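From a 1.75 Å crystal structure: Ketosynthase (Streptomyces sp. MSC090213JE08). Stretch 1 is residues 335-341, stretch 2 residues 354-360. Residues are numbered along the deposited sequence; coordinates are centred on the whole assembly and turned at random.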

# COMPACT_ATOMS: atom_id res chain seq x y z
N PHE B 335 17.82 3.58 1.19
CA PHE B 335 19.11 4.12 1.59
C PHE B 335 20.15 3.01 1.50
O PHE B 335 21.25 3.26 1.02
N GLN B 336 19.74 1.77 1.77
CA GLN B 336 20.70 0.66 1.70
C GLN B 336 21.17 0.39 0.26
O GLN B 336 22.38 0.26 0.01
N ILE B 337 20.21 0.35 -0.66
CA ILE B 337 20.47 0.19 -2.05
C ILE B 337 21.28 1.39 -2.53
O ILE B 337 22.27 1.21 -3.18
N ALA B 338 20.87 2.60 -2.19
CA ALA B 338 21.64 3.81 -2.56
C ALA B 338 23.07 3.78 -2.01
O ALA B 338 23.99 4.20 -2.73
N ALA B 339 23.27 3.30 -0.78
CA ALA B 339 24.61 3.20 -0.22
C ALA B 339 25.45 2.25 -1.08
O ALA B 339 26.63 2.51 -1.32
N VAL B 340 24.88 1.13 -1.53
CA VAL B 340 25.56 0.22 -2.42
C VAL B 340 25.95 0.93 -3.71
O VAL B 340 27.10 0.81 -4.16
N LEU B 341 25.02 1.70 -4.29
CA LEU B 341 25.30 2.35 -5.53
C LEU B 341 26.37 3.44 -5.34
O LEU B 341 27.24 3.61 -6.23
N ILE B 354 28.47 -8.56 -6.85
CA ILE B 354 27.19 -8.81 -6.23
C ILE B 354 27.06 -8.00 -4.94
O ILE B 354 27.97 -7.91 -4.09
N ALA B 355 25.87 -7.41 -4.75
CA ALA B 355 25.53 -6.79 -3.52
C ALA B 355 24.21 -7.39 -3.01
O ALA B 355 23.33 -7.77 -3.72
N LEU B 356 24.13 -7.44 -1.70
CA LEU B 356 22.98 -7.96 -0.99
C LEU B 356 22.53 -6.89 -0.00
O LEU B 356 23.36 -6.37 0.76
N VAL B 357 21.23 -6.59 -0.01
CA VAL B 357 20.66 -5.66 0.98
C VAL B 357 19.57 -6.43 1.72
O VAL B 357 18.89 -7.22 1.15
N CYS B 358 19.49 -6.25 3.02
CA CYS B 358 18.61 -7.02 3.82
C CYS B 358 17.93 -6.03 4.77
O CYS B 358 18.58 -5.09 5.28
N ALA B 359 16.64 -6.24 5.04
CA ALA B 359 15.97 -5.46 6.06
C ALA B 359 14.98 -6.34 6.81
O ALA B 359 14.50 -7.32 6.28
N VAL B 360 14.75 -5.92 8.07
CA VAL B 360 13.78 -6.52 8.98
C VAL B 360 12.94 -5.39 9.57
O VAL B 360 13.40 -4.33 9.80

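The backbone coordinates define the frame of this contact. Residues 335-341 form part of a helix that runs on in both directions, with A339 N to F335 O at 2.7 Å, V340 N to Q336 O at 3.1 Å and L341 N to I337 O at 3.0 Å as its internal hydrogen bonds. Residues 354-360 are a strand. The two axes approach to 8.6 Å, and their N-to-C directions differ by 159°, so the elements run nearly antiparallel. The register follows from the nearest CA pairs: Q336 faces V357 at 6.4 Å from CA to CA, and V340 faces A355 at 7.1 Å from CA to CA. A four-residue step on the helix, about one turn, is set against a two-residue step on the strand, so both steps return to the same side of their element. About 280 Å² is buried, summed over both sides.

V357 has the largest covered area, 73 Å². Its CA-to-CB bond points toward the helix, and chi1 is -56° (m). V357 CG2 lies 3.8 Å from I337 CG1; V357 CG1 lies 3.9 Å from V340 CG2 and also 4.1 Å from I337 CG1. V357 CG1 also comes within 4.1 Å of the backbone atom Q336 O, and V357 CB is 4.3 Å from Q336 CB. V357 thus sits among three helix residues, against both side chains and main chain. I337 takes part although its CA-to-CB bond points sideways; its chi1 of -67° (m) and chi2 of 171° (t) place CG1 in reach of the valine, and 27 Å² of the residue is covered.

Q336, with 64 Å² covered, supplies the polar link. Its CA-to-CB bond also points toward the strand, and chi1 of -70° (m) with chi2 of 164° (t) extends the chain before chi3 of -116° sets the amide plane. The amide nitrogen NE2 donates a hydrogen bond to C358 O, with a 2.7 Å separation and an N-H...O angle of 156°, short and reasonably straight. The acceptor is a main-chain carbonyl, so C358 can join the contact although its own CA-to-CB bond points away from the helix. On the same amide, OE1 lies 4.2 Å from A359 CB, a loose approach, and it is hydrogen-bonded elsewhere in the structure. No water or bound group needs to be invoked for the link, because the amide reaches the carbonyl directly.

V340, with 49 Å² covered, closes the other end of the contact. Its CA-to-CB bond points toward the strand and chi1 is 170° (t). V340 CG1 packs 3.5 Å from A355 CB, the closest of the apolar side-chain contacts; V340 CG2 lies near both A355 CB (4.1 Å) and V357 CG1 (3.9 Å). A355, whose CA-to-CB bond likewise points toward the helix, offers a single methyl to this contact. Strand alternation explains the pattern: A355, V357 and A359 direct CB toward the helix, whereas L356 and C358 direct theirs away.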

# COMPACT_ATOMS: atom_id res chain seq x y z
CB PHE B 335 19.08 4.71 2.97
CG PHE B 335 18.38 6.03 3.08
CD1 PHE B 335 18.03 6.75 1.95
CD2 PHE B 335 18.12 6.57 4.31
CE1 PHE B 335 17.40 7.97 2.06
CE2 PHE B 335 17.48 7.79 4.43
CZ PHE B 335 17.16 8.50 3.30
CB GLN B 336 20.11 -0.60 2.33
CG GLN B 336 19.99 -0.43 3.82
CD GLN B 336 19.07 -1.48 4.38
OE1 GLN B 336 18.02 -1.19 4.91
NE2 GLN B 336 19.48 -2.71 4.24
CB ILE B 337 19.17 -0.02 -2.83
CG1 ILE B 337 18.50 -1.35 -2.48
CG2 ILE B 337 19.49 0.08 -4.31
CD1 ILE B 337 17.14 -1.52 -3.06
CB ALA B 338 20.93 5.05 -2.12
CB ALA B 339 24.57 2.78 1.22
CB VAL B 340 24.75 -1.05 -2.71
CG1 VAL B 340 25.38 -1.85 -3.83
CG2 VAL B 340 24.57 -1.92 -1.48
CB LEU B 341 24.01 2.98 -6.09
CG LEU B 341 22.88 1.99 -6.36
CD1 LEU B 341 21.63 2.71 -6.85
CD2 LEU B 341 23.31 0.97 -7.36
CB ILE B 354 26.98 -10.31 -5.98
CG1 ILE B 354 26.90 -11.10 -7.27
CG2 ILE B 354 25.72 -10.55 -5.13
CD1 ILE B 354 25.66 -10.80 -8.08
CB ALA B 355 25.42 -5.30 -3.68
CB LEU B 356 23.38 -9.22 -0.22
CG LEU B 356 22.25 -10.00 0.44
CD1 LEU B 356 22.60 -11.47 0.50
CD2 LEU B 356 22.02 -9.50 1.86
CB VAL B 357 20.13 -4.37 0.34
CG1 VAL B 357 21.22 -3.68 -0.44
CG2 VAL B 357 18.91 -4.57 -0.51
CB CYS B 358 19.41 -8.05 4.64
SG CYS B 358 18.28 -9.00 5.68
CB ALA B 359 15.25 -4.29 5.47
CB VAL B 360 14.47 -7.33 10.09
CG1 VAL B 360 15.27 -8.44 9.44
CG2 VAL B 360 15.38 -6.48 10.98